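Local atomic coordinates of 'Carboxyl esterase 2 (Tuber melanosporum Mel28, PDB entry 5MIF), a protein that probably hydrolyses carboxylic esters, as an alpha/beta-hydrolase of an archaeal-like carboxylesterase family preferentially expressed in the symbiotic phase of a truffle. Residues G118-F122 / A247-F251; L57-R61 / L150-V154; L239-I244 / V286-R290; F276-I281 / V305-I309; V282-D287 / I316-A320. Residues are numbered along the deposited sequence.

Contact 1 of 5, residues G118-F122 / A247-F251; sequences GGWVF and AASLF
Residues 118-122 form a tight, irregular turn beside the C-terminal part of helix 241-251, represented by residues 247-251. Three successive residues have positive phi: Gly118 (120/24), Gly119 (65/24) and Trp120 (67/-7). Val121 (-101/-35) and Phe122 (-121/170) return to ordinary angles. Gly118 O ties the turn together, accepting from Val121 N at 3.2 Å and Phe122 N at 2.8 Å. A beta carbon on Gly118 would be jammed against the preceding carbonyl. Gly119 comes closest to the helix by backbone, its CA 5.4 Å from Ala247 CA and its O 3.5 Å from Ala247 CB. A water donates 2.8 Å hydrogen bonds to both Gly119 O and Ala247 O. Trp120 (chi1 m, chi2 -75°) lays its indole on the ring of Phe251 (chi1 t, chi2 64°). Its five-membered ring stacks face to face on that ring, centroids 3.5 Å apart and planes at 2°, while CE3 approaches Ala247 CB at 4.2 Å. NE1 donates instead to Glu194 on helix 191-206. Val121 (chi1 t) sends CG2 to Leu250 CD1 at 4.2 Å. The glycine-rich turn ending in tryptophan matches the HGGGW motif of hormone-sensitive-lipase-like esterases, whose glycines usually form the oxyanion hole. Between these two segments the contact rests on aromatic stacking, apolar packing and one water bridge, with no direct hydrogen bond, and the polar end of Trp120 is satisfied elsewhere.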
# COMPACT_ATOMS: atom_id res chain seq x y z
N GLY A 118 -17.96 7.13 10.31
CA GLY A 118 -19.01 8.13 10.28
C GLY A 118 -19.05 8.94 11.57
O GLY A 118 -20.09 9.47 11.95
N GLY A 119 -17.92 8.99 12.28
CA GLY A 119 -17.81 9.84 13.46
C GLY A 119 -18.71 9.44 14.63
O GLY A 119 -19.04 10.30 15.45
N TRP A 120 -19.11 8.17 14.67
CA TRP A 120 -20.04 7.61 15.67
C TRP A 120 -21.46 8.16 15.54
O TRP A 120 -22.35 7.66 16.22
CB TRP A 120 -19.53 7.83 17.11
CG TRP A 120 -18.17 7.26 17.36
CD1 TRP A 120 -17.85 5.93 17.53
CD2 TRP A 120 -16.94 7.98 17.45
NE1 TRP A 120 -16.49 5.80 17.73
CE2 TRP A 120 -15.91 7.04 17.68
CE3 TRP A 120 -16.61 9.34 17.36
CZ2 TRP A 120 -14.57 7.42 17.83
CZ3 TRP A 120 -15.27 9.71 17.51
CH2 TRP A 120 -14.27 8.76 17.74
N VAL A 121 -21.66 9.16 14.67
CA VAL A 121 -22.96 9.81 14.44
C VAL A 121 -23.67 9.33 13.17
O VAL A 121 -24.90 9.26 13.14
CB VAL A 121 -22.81 11.35 14.29
CG1 VAL A 121 -24.15 12.04 14.54
CG2 VAL A 121 -21.77 11.88 15.24
N PHE A 122 -22.90 9.03 12.13
CA PHE A 122 -23.45 8.62 10.83
C PHE A 122 -22.98 7.24 10.38
O PHE A 122 -22.05 6.66 10.96
CB PHE A 122 -23.09 9.65 9.74
CG PHE A 122 -23.56 11.04 10.04
CD1 PHE A 122 -24.91 11.33 10.09
CD2 PHE A 122 -22.65 12.06 10.29
CE1 PHE A 122 -25.36 12.61 10.37
CE2 PHE A 122 -23.09 13.34 10.57
CZ PHE A 122 -24.44 13.62 10.61
N ALA A 247 -17.64 15.40 16.76
CA ALA A 247 -17.89 13.97 16.88
C ALA A 247 -17.45 13.46 18.25
O ALA A 247 -18.16 12.66 18.88
CB ALA A 247 -17.16 13.20 15.77
N ALA A 248 -16.29 13.94 18.71
CA ALA A 248 -15.75 13.53 20.00
C ALA A 248 -16.61 14.02 21.16
O ALA A 248 -16.66 13.37 22.22
CB ALA A 248 -14.33 14.05 20.16
N SER A 249 -17.27 15.16 20.98
CA SER A 249 -18.11 15.74 22.03
C SER A 249 -19.44 14.99 22.15
O SER A 249 -20.04 14.98 23.22
CB SER A 249 -18.37 17.23 21.78
OG SER A 249 -19.32 17.43 20.75
N LEU A 250 -19.90 14.36 21.07
CA LEU A 250 -21.12 13.55 21.15
C LEU A 250 -20.84 12.14 21.64
O LEU A 250 -21.66 11.55 22.37
CB LEU A 250 -21.82 13.47 19.79
CG LEU A 250 -22.37 14.78 19.23
CD1 LEU A 250 -23.33 14.49 18.09
CD2 LEU A 250 -23.04 15.58 20.32
N PHE A 251 -19.69 11.59 21.25
CA PHE A 251 -19.33 10.21 21.58
C PHE A 251 -18.74 10.13 22.99
O PHE A 251 -19.09 9.25 23.77
CB PHE A 251 -18.35 9.67 20.53
CG PHE A 251 -17.84 8.28 20.81
CD1 PHE A 251 -18.72 7.20 20.83
CD2 PHE A 251 -16.48 8.05 20.99
CE1 PHE A 251 -18.25 5.91 21.06
CE2 PHE A 251 -16.01 6.77 21.22
CZ PHE A 251 -16.89 5.69 21.25
O HOH W 1 -20.28 11.12 17.83

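Contact 2 of 5, residues L57-R61 / L150-V154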
# COMPACT_ATOMS: atom_id res chain seq x y z
N LEU A 57 -29.12 17.36 14.05
CA LEU A 57 -28.75 16.17 13.28
C LEU A 57 -29.98 15.64 12.54
O LEU A 57 -31.09 15.66 13.07
CB LEU A 57 -28.17 15.11 14.21
CG LEU A 57 -26.87 15.52 14.88
CD1 LEU A 57 -26.48 14.54 15.97
CD2 LEU A 57 -25.77 15.62 13.84
N PRO A 58 -29.78 15.13 11.31
CA PRO A 58 -30.84 14.46 10.55
C PRO A 58 -31.35 13.22 11.29
O PRO A 58 -30.61 12.67 12.11
CB PRO A 58 -30.14 14.04 9.25
CG PRO A 58 -28.92 14.92 9.17
CD PRO A 58 -28.50 15.15 10.58
N GLU A 59 -32.57 12.79 11.04
CA GLU A 59 -33.01 11.58 11.72
C GLU A 59 -32.73 10.38 10.83
O GLU A 59 -32.73 9.24 11.28
CB GLU A 59 -34.48 11.66 12.14
CG GLU A 59 -34.95 10.45 12.98
CD GLU A 59 -34.19 10.25 14.31
OE1 GLU A 59 -33.43 11.15 14.75
OE2 GLU A 59 -34.33 9.15 14.90
N ILE A 60 -32.41 10.64 9.57
CA ILE A 60 -31.86 9.57 8.76
C ILE A 60 -30.34 9.70 8.82
O ILE A 60 -29.78 10.72 8.42
CB ILE A 60 -32.37 9.63 7.31
CG1 ILE A 60 -33.87 9.34 7.29
CG2 ILE A 60 -31.59 8.66 6.42
CD1 ILE A 60 -34.26 8.11 8.07
N ARG A 61 -29.68 8.68 9.36
CA ARG A 61 -28.23 8.75 9.57
C ARG A 61 -27.46 7.89 8.56
O ARG A 61 -26.23 7.95 8.47
CB ARG A 61 -27.86 8.31 10.99
CG ARG A 61 -28.54 9.05 12.12
CD ARG A 61 -28.00 10.46 12.25
NE ARG A 61 -28.60 11.15 13.40
CZ ARG A 61 -28.13 11.08 14.64
NH1 ARG A 61 -27.02 10.39 14.90
NH2 ARG A 61 -28.75 11.71 15.63
N LEU A 150 -26.07 4.84 17.06
CA LEU A 150 -25.34 6.08 16.81
C LEU A 150 -25.51 7.12 17.92
O LEU A 150 -26.52 7.13 18.63
CB LEU A 150 -25.78 6.66 15.47
CG LEU A 150 -25.58 5.66 14.32
CD1 LEU A 150 -26.26 6.10 13.03
CD2 LEU A 150 -24.09 5.47 14.06
N THR A 151 -24.54 8.01 18.06
CA THR A 151 -24.66 9.14 18.99
C THR A 151 -25.65 10.17 18.43
O THR A 151 -25.83 10.25 17.21
CB THR A 151 -23.30 9.81 19.24
OG1 THR A 151 -22.84 10.39 18.01
CG2 THR A 151 -22.27 8.80 19.74
N PRO A 152 -26.31 10.95 19.31
CA PRO A 152 -26.18 10.90 20.77
C PRO A 152 -27.23 10.03 21.45
O PRO A 152 -27.41 10.16 22.67
CB PRO A 152 -26.36 12.37 21.17
CG PRO A 152 -27.36 12.88 20.16
CD PRO A 152 -27.13 12.10 18.88
N LYS A 153 -27.90 9.15 20.71
CA LYS A 153 -28.86 8.23 21.31
C LYS A 153 -28.17 7.41 22.41
O LYS A 153 -28.76 7.09 23.44
CB LYS A 153 -29.47 7.32 20.25
CG LYS A 153 -29.92 8.14 19.05
CD LYS A 153 -30.90 7.43 18.13
CE LYS A 153 -31.37 8.41 17.05
NZ LYS A 153 -30.30 9.43 16.78
N VAL A 154 -26.91 7.06 22.17
CA VAL A 154 -26.04 6.52 23.21
C VAL A 154 -24.71 7.25 23.18
O VAL A 154 -24.49 8.11 22.33
CB VAL A 154 -25.81 5.01 23.04
CG1 VAL A 154 -27.12 4.24 23.16
CG2 VAL A 154 -25.10 4.73 21.69
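Hydrogen bonding centres on one side chain. Arg61 NH1 donates to Thr151 O at 2.6 Å with an angle of 169°, nearly straight, and the same nitrogen also bonds Val121 O. Arg61 NE turns back to Pro58 O, 2.8 Å away within its own loop, which fixes the guanidinium between the two segments. The backbones themselves stay apart: the nearest CA pairs are Arg61 with Leu150 at 8.2 Å and Leu57 with Pro152 at 9.5 Å, so side chains span the gap. Apolar contacts flank the bond. Leu57 CD1 meets Pro152 CD at 3.9 Å, and the aliphatic base of Arg61 packs through CB on Leu150 CD1 at 3.4 Å. The ring of Pro152, which follows a cis peptide bond, also has its CD 3.7 Å from Arg61 NH2, near the guanidinium plane. Electrostatics are less favourable. Lys153 NZ sits over one guanidinium face, only 3.0 Å from Arg61 NH2, where two donors confront each other without bonding. Glu59 lies nearby, with OE1 4.1 Å from Lys153 NZ, beyond salt-bridge distance, and OE2 3.7 Å from Lys153 CE. This surface contact joins the loop before strand 75-82 to the cis-proline turn after strand 142-147. Its one direct hydrogen bond ends on a main-chain carbonyl, independent of the Thr151 side chain, and the carboxylate of Glu59 can partly offset the crowding of two positive charges.

Contact 3 of 5, residues L239-I244 / V286-R290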
# COMPACT_ATOMS: atom_id res chain seq x y z
N LEU A 239 -11.97 16.15 6.12
CA LEU A 239 -12.12 16.05 7.57
C LEU A 239 -11.47 17.25 8.23
O LEU A 239 -10.28 17.48 8.07
CB LEU A 239 -11.49 14.76 8.10
CG LEU A 239 -11.43 14.66 9.63
CD1 LEU A 239 -12.84 14.59 10.20
CD2 LEU A 239 -10.57 13.47 10.11
N THR A 240 -12.25 18.01 9.00
CA THR A 240 -11.72 19.20 9.65
C THR A 240 -11.57 18.98 11.14
O THR A 240 -12.18 18.08 11.71
CB THR A 240 -12.64 20.42 9.42
OG1 THR A 240 -13.77 20.34 10.31
CG2 THR A 240 -13.12 20.46 7.98
N THR A 241 -10.76 19.81 11.79
CA THR A 241 -10.56 19.71 13.22
C THR A 241 -11.86 19.99 13.97
O THR A 241 -12.08 19.46 15.05
CB THR A 241 -9.45 20.66 13.71
OG1 THR A 241 -9.59 21.93 13.05
CG2 THR A 241 -8.08 20.08 13.42
N ASP A 242 -12.72 20.83 13.39
CA ASP A 242 -14.01 21.12 14.01
C ASP A 242 -14.94 19.92 13.99
O ASP A 242 -15.65 19.66 14.96
CB ASP A 242 -14.68 22.31 13.32
CG ASP A 242 -14.03 23.63 13.69
OD1 ASP A 242 -13.21 23.65 14.64
OD2 ASP A 242 -14.36 24.65 13.05
N GLU A 243 -14.96 19.20 12.87
CA GLU A 243 -15.79 18.01 12.76
C GLU A 243 -15.33 16.95 13.77
O GLU A 243 -16.14 16.25 14.37
CB GLU A 243 -15.75 17.47 11.34
CG GLU A 243 -16.53 18.30 10.32
CD GLU A 243 -16.30 17.85 8.89
OE1 GLU A 243 -15.17 17.41 8.56
OE2 GLU A 243 -17.27 17.88 8.10
N ILE A 244 -14.02 16.86 13.96
CA ILE A 244 -13.43 15.93 14.92
C ILE A 244 -13.88 16.24 16.35
O ILE A 244 -14.26 15.34 17.11
CB ILE A 244 -11.88 15.97 14.86
CG1 ILE A 244 -11.39 15.38 13.54
CG2 ILE A 244 -11.27 15.20 16.02
CD1 ILE A 244 -9.88 15.37 13.41
N VAL A 286 -3.32 13.49 3.33
CA VAL A 286 -3.88 14.79 3.67
C VAL A 286 -5.08 14.60 4.59
O VAL A 286 -6.22 14.43 4.15
CB VAL A 286 -4.24 15.57 2.39
CG1 VAL A 286 -4.83 16.93 2.72
CG2 VAL A 286 -3.00 15.72 1.51
N ASP A 287 -4.80 14.61 5.89
CA ASP A 287 -5.73 14.14 6.90
C ASP A 287 -5.24 14.54 8.28
O ASP A 287 -4.15 14.14 8.69
CB ASP A 287 -5.88 12.62 6.83
CG ASP A 287 -6.94 12.06 7.77
OD1 ASP A 287 -7.42 12.78 8.67
OD2 ASP A 287 -7.29 10.87 7.64
N PRO A 288 -6.05 15.32 9.02
CA PRO A 288 -5.71 15.70 10.39
C PRO A 288 -5.44 14.49 11.28
O PRO A 288 -4.61 14.57 12.19
CB PRO A 288 -6.98 16.41 10.89
CG PRO A 288 -7.77 16.70 9.72
CD PRO A 288 -7.39 15.78 8.62
N ILE A 289 -6.12 13.38 11.02
CA ILE A 289 -6.05 12.23 11.92
C ILE A 289 -4.92 11.26 11.50
O ILE A 289 -4.71 10.23 12.14
CB ILE A 289 -7.43 11.50 11.98
CG1 ILE A 289 -7.68 10.92 13.36
CG2 ILE A 289 -7.56 10.43 10.92
CD1 ILE A 289 -7.96 11.98 14.38
N ARG A 290 -4.18 11.61 10.45
CA ARG A 290 -3.12 10.74 9.93
C ARG A 290 -2.10 10.32 10.99
O ARG A 290 -1.72 9.15 11.07
CB ARG A 290 -2.40 11.42 8.76
CG ARG A 290 -1.35 10.54 8.08
CD ARG A 290 -0.52 11.35 7.10
NE ARG A 290 0.52 12.09 7.82
CZ ARG A 290 1.12 13.19 7.37
NH1 ARG A 290 0.80 13.69 6.19
NH2 ARG A 290 2.06 13.78 8.10
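Pro288 is the main bump of this interface. Its ring fits into a shallow hollow formed by the backbone and side chain of Leu239 and by the tip of Ile244: Pro288 CG lies 3.1 Å from Leu239 O and 4.2 Å from Leu239 CG, and Pro288 CB is 4.0 Å from Ile244 CD1. The interlock is mutual. Leu239, with chi1 t and chi2 p, pushes CD2 into the bend of residues 287-289, reaching Asp287 OD1 at 3.5 Å and Ile289 CB at 4.2 Å. Ile244, extended from the first turn of helix 241-251, ends with CD1 4.0 Å from Ile289 CD1, so this one methyl touches both Pro288 and Ile289. Phe230 of helix 228-232 packs on Ile244 and Ile289 as well.

Local hydrogen bonds brace both surfaces. Thr240 and Glu243 form a capping box, with Glu243 N to Thr240 OG1 and Thr240 N to Glu243 OE1 both at 3.0 Å; this orients the helix start just after Leu239. Opposite, a type I turn from Asp287 to Arg290 is closed by Arg290 N to Asp287 O at 3.1 Å, and Asp287 OD1 accepts from Ile289 N at 2.8 Å. The other carboxylate oxygen, OD2, is engaged by His317. A turn carrying an aspartate just beyond a core strand, directed at a histidine, is consistent with the acid loop of an alpha/beta-hydrolase catalytic triad.

Contact 4 of 5, residues F276-I281 / V305-I309; sequences FPETLI and VRAAI
Leu280 and Ala308 make the apolar centre: Leu280 (chi1 t, chi2 p) brings CD1 to 3.8 Å from Ala308 CB. On the other sheet face lie Thr279, Ala307, Ile281 and Ile309, with Ile281 CB 4.3 Å from Ile309 CG2. Strands 279-281 and 307-309, both extended (phi -101 to -135°, psi 122 to 136°), run parallel, their axes 4.7 Å apart at closest approach and 10° from exact alignment. Thr279 pairs with Ala307, Leu280 with Ala308 and Ile281 with Ile309, at CA separations of 4.7-4.8 Å. Backbone bonds run from Thr279 N to Arg306 O (3.0 Å), Ala308 N to Thr279 O (2.9 Å) and Ile281 N to Ala308 O (2.7 Å). Before the strands, Val305 (chi1 t) packs CG1 on Pro277 O at 3.5 Å and CG2 on Phe276 CB at 4.2 Å. At the polar edge, Glu278 OE1 (chi1 p) and Arg306 NE (chi1 m) form a long salt bridge of 3.6 Å, while Arg306 NH2 bonds Glu327 O of the second subunit. Strands 279-284 and 307-312, linked through helix 290-302, constitute a beta-alpha-beta unit. Backbone bonding thus fixes the register, the salt bridge being long and Arg306 having its stronger partner in the second subunit.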
# COMPACT_ATOMS: atom_id res chain seq x y z
N PHE A 276 -1.89 -7.47 20.72
CA PHE A 276 -2.78 -7.20 19.58
C PHE A 276 -2.59 -8.21 18.45
O PHE A 276 -1.53 -8.81 18.32
CB PHE A 276 -2.57 -5.78 19.03
CG PHE A 276 -3.65 -4.81 19.42
CD1 PHE A 276 -4.12 -4.75 20.72
CD2 PHE A 276 -4.22 -3.99 18.47
CE1 PHE A 276 -5.12 -3.86 21.07
CE2 PHE A 276 -5.24 -3.10 18.81
CZ PHE A 276 -5.69 -3.03 20.11
N PRO A 277 -3.65 -8.43 17.66
CA PRO A 277 -3.53 -9.32 16.51
C PRO A 277 -2.66 -8.67 15.45
O PRO A 277 -2.47 -7.45 15.51
CB PRO A 277 -4.98 -9.48 16.04
CG PRO A 277 -5.60 -8.17 16.40
CD PRO A 277 -4.97 -7.78 17.71
N GLU A 278 -2.13 -9.42 14.50
CA GLU A 278 -1.39 -8.77 13.44
C GLU A 278 -2.31 -7.81 12.69
O GLU A 278 -3.48 -8.12 12.40
CB GLU A 278 -0.68 -9.76 12.52
CG GLU A 278 -1.44 -10.44 11.46
CD GLU A 278 -0.48 -11.05 10.44
OE1 GLU A 278 0.59 -10.45 10.21
OE2 GLU A 278 -0.78 -12.13 9.90
N THR A 279 -1.78 -6.63 12.44
CA THR A 279 -2.57 -5.50 12.01
C THR A 279 -1.99 -4.78 10.80
O THR A 279 -0.78 -4.54 10.72
CB THR A 279 -2.69 -4.51 13.19
OG1 THR A 279 -3.44 -5.14 14.24
CG2 THR A 279 -3.35 -3.23 12.75
N LEU A 280 -2.85 -4.46 9.85
CA LEU A 280 -2.48 -3.58 8.74
C LEU A 280 -3.16 -2.21 8.92
O LEU A 280 -4.38 -2.13 9.05
CB LEU A 280 -2.89 -4.20 7.40
CG LEU A 280 -2.90 -3.27 6.19
CD1 LEU A 280 -1.49 -2.80 5.82
CD2 LEU A 280 -3.54 -3.95 5.00
N ILE A 281 -2.35 -1.15 8.93
CA ILE A 281 -2.89 0.20 9.03
C ILE A 281 -2.66 0.99 7.75
O ILE A 281 -1.54 1.07 7.25
CB ILE A 281 -2.27 0.95 10.22
CG1 ILE A 281 -2.58 0.19 11.51
CG2 ILE A 281 -2.78 2.40 10.27
CD1 ILE A 281 -1.85 0.73 12.74
N VAL A 305 4.35 -6.73 17.77
CA VAL A 305 3.19 -7.15 16.98
C VAL A 305 3.51 -7.00 15.49
O VAL A 305 4.09 -5.99 15.07
CB VAL A 305 1.93 -6.33 17.34
CG1 VAL A 305 0.77 -6.73 16.46
CG2 VAL A 305 1.58 -6.53 18.81
N ARG A 306 3.16 -7.99 14.67
CA ARG A 306 3.33 -7.82 13.23
C ARG A 306 2.36 -6.74 12.72
O ARG A 306 1.16 -6.98 12.61
CB ARG A 306 3.11 -9.14 12.48
CG ARG A 306 4.31 -10.09 12.54
CD ARG A 306 4.14 -11.31 11.63
NE ARG A 306 4.19 -10.97 10.21
CZ ARG A 306 5.33 -10.83 9.52
NH1 ARG A 306 6.50 -10.99 10.14
NH2 ARG A 306 5.31 -10.52 8.22
N ALA A 307 2.89 -5.57 12.42
CA ALA A 307 2.06 -4.46 12.01
C ALA A 307 2.65 -3.75 10.80
O ALA A 307 3.78 -3.26 10.84
CB ALA A 307 1.86 -3.47 13.16
N ALA A 308 1.86 -3.70 9.72
CA ALA A 308 2.24 -2.98 8.52
C ALA A 308 1.53 -1.63 8.48
O ALA A 308 0.34 -1.53 8.78
CB ALA A 308 1.92 -3.81 7.28
N ILE A 309 2.27 -0.59 8.11
CA ILE A 309 1.70 0.76 8.01
C ILE A 309 1.99 1.38 6.64
O ILE A 309 3.14 1.47 6.20
CB ILE A 309 2.25 1.72 9.09
CG1 ILE A 309 2.35 1.02 10.45
CG2 ILE A 309 1.38 2.97 9.16
CD1 ILE A 309 3.47 1.54 11.31

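Contact 5 of 5, residues V282-D287 / I316-A320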
# COMPACT_ATOMS: atom_id res chain seq x y z
N VAL A 282 -3.73 1.56 7.22
CA VAL A 282 -3.65 2.37 6.02
C VAL A 282 -4.11 3.78 6.37
O VAL A 282 -5.16 3.95 6.99
CB VAL A 282 -4.53 1.77 4.90
CG1 VAL A 282 -4.49 2.63 3.67
CG2 VAL A 282 -4.05 0.35 4.57
N VAL A 283 -3.34 4.80 6.01
CA VAL A 283 -3.72 6.19 6.32
C VAL A 283 -3.72 7.05 5.07
O VAL A 283 -3.04 6.75 4.08
CB VAL A 283 -2.79 6.84 7.38
CG1 VAL A 283 -2.92 6.13 8.73
CG2 VAL A 283 -1.33 6.86 6.88
N ALA A 284 -4.52 8.12 5.08
CA ALA A 284 -4.50 9.09 4.00
C ALA A 284 -3.44 10.15 4.29
O ALA A 284 -3.22 10.49 5.45
CB ALA A 284 -5.88 9.73 3.83
N GLU A 285 -2.80 10.67 3.26
CA GLU A 285 -1.74 11.65 3.46
C GLU A 285 -2.29 12.98 3.99
O GLU A 285 -1.78 13.53 4.97
CB GLU A 285 -0.98 11.90 2.17
CG GLU A 285 0.04 13.01 2.27
CD GLU A 285 0.63 13.37 0.92
OE1 GLU A 285 -0.07 13.20 -0.10
OE2 GLU A 285 1.78 13.86 0.89
N VAL A 286 -3.32 13.49 3.33
CA VAL A 286 -3.88 14.79 3.67
C VAL A 286 -5.08 14.60 4.59
O VAL A 286 -6.22 14.43 4.15
CB VAL A 286 -4.24 15.57 2.39
CG1 VAL A 286 -4.83 16.93 2.72
CG2 VAL A 286 -3.00 15.72 1.51
N ASP A 287 -4.80 14.61 5.89
CA ASP A 287 -5.73 14.14 6.90
C ASP A 287 -5.24 14.54 8.28
O ASP A 287 -4.15 14.14 8.69
CB ASP A 287 -5.88 12.62 6.83
CG ASP A 287 -6.94 12.06 7.77
OD1 ASP A 287 -7.42 12.78 8.67
OD2 ASP A 287 -7.29 10.87 7.64
N ILE A 316 -7.39 11.82 0.89
CA ILE A 316 -7.92 12.42 2.12
C ILE A 316 -8.74 11.43 2.94
O ILE A 316 -9.05 10.33 2.47
CB ILE A 316 -8.82 13.63 1.79
CG1 ILE A 316 -10.02 13.18 0.95
CG2 ILE A 316 -8.01 14.73 1.10
CD1 ILE A 316 -10.95 14.30 0.56
N HIS A 317 -9.11 11.85 4.14
CA HIS A 317 -9.94 11.05 5.04
C HIS A 317 -11.22 10.59 4.33
O HIS A 317 -11.84 11.36 3.59
CB HIS A 317 -10.28 11.85 6.30
CG HIS A 317 -10.73 11.00 7.45
ND1 HIS A 317 -9.84 10.45 8.35
CD2 HIS A 317 -11.96 10.59 7.83
CE1 HIS A 317 -10.51 9.76 9.26
NE2 HIS A 317 -11.80 9.83 8.97
N GLY A 318 -11.58 9.32 4.51
CA GLY A 318 -12.80 8.80 3.93
C GLY A 318 -12.63 8.09 2.60
O GLY A 318 -13.62 7.59 2.05
N PHE A 319 -11.41 8.00 2.07
CA PHE A 319 -11.25 7.49 0.71
C PHE A 319 -11.74 6.06 0.53
O PHE A 319 -12.08 5.65 -0.57
CB PHE A 319 -9.79 7.61 0.22
CG PHE A 319 -8.79 6.70 0.91
CD1 PHE A 319 -8.74 5.33 0.64
CD2 PHE A 319 -7.82 7.23 1.75
CE1 PHE A 319 -7.81 4.52 1.25
CE2 PHE A 319 -6.87 6.43 2.36
CZ PHE A 319 -6.86 5.07 2.11
N ALA A 320 -11.79 5.29 1.62
CA ALA A 320 -12.17 3.89 1.52
C ALA A 320 -13.69 3.66 1.43
O ALA A 320 -14.11 2.60 0.99
CB ALA A 320 -11.59 3.11 2.70
O HOH W 2 -8.64 14.51 5.16
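Residues 282-284 continue strand 279-284 in extended conformation until the chain turns a corner at Glu285, bringing Val286 alongside Ile316 with their CA atoms 4.9 Å apart. Ile316 CA makes a CH...O contact with Val286 O at 3.3 Å, and a water bridges Val286 O (2.6 Å) and His317 N (2.9 Å). Residues 316-319 form a type II turn, with Gly318 at the position of positive phi. Among the side chains, His317 ND1 donates to Asp287 OD2 at 2.7 Å, near the imidazole plane, while NE2 bonds Ser190 OG; the arrangement is consistent with a Ser-His-Asp triad. Phe319 presents its ring edge to Val282 CG1 and Ala284 CB, both 3.7 Å away, and Val286 CB packs on Ile316 CG2 at 4.1 Å. Phe319 also packs on helix 329-345 and strand 307-312, Val283 faces helix 290-302, and Glu285 forms a salt bridge with Arg298 of the second subunit.

How the contacts relate
Contacts 1 and 2 form a neighbouring pair, centres about 9 Å apart and touching through Trp120 O and Thr151 N; contacts 3 and 5, centres about 10 Å apart, share Val286 and Asp287. Helix 241-251 connects the pairs, its start serving contact 3 and its end contact 1, centres about 13 Å apart. Contact 4 pairs strands at the far edge of the central sheet, its centre about 32 Å from that of contact 2, a surface packing; strand 279-284 runs from it into contact 5. Along the chain contacts 1 and 2, 1 and 3, 3 and 4, and 4 and 5 interleave. Contacts 3 and 5 unite the probable triad's acid and histidine, and contact 1 places the presumed oxyanion turn near them.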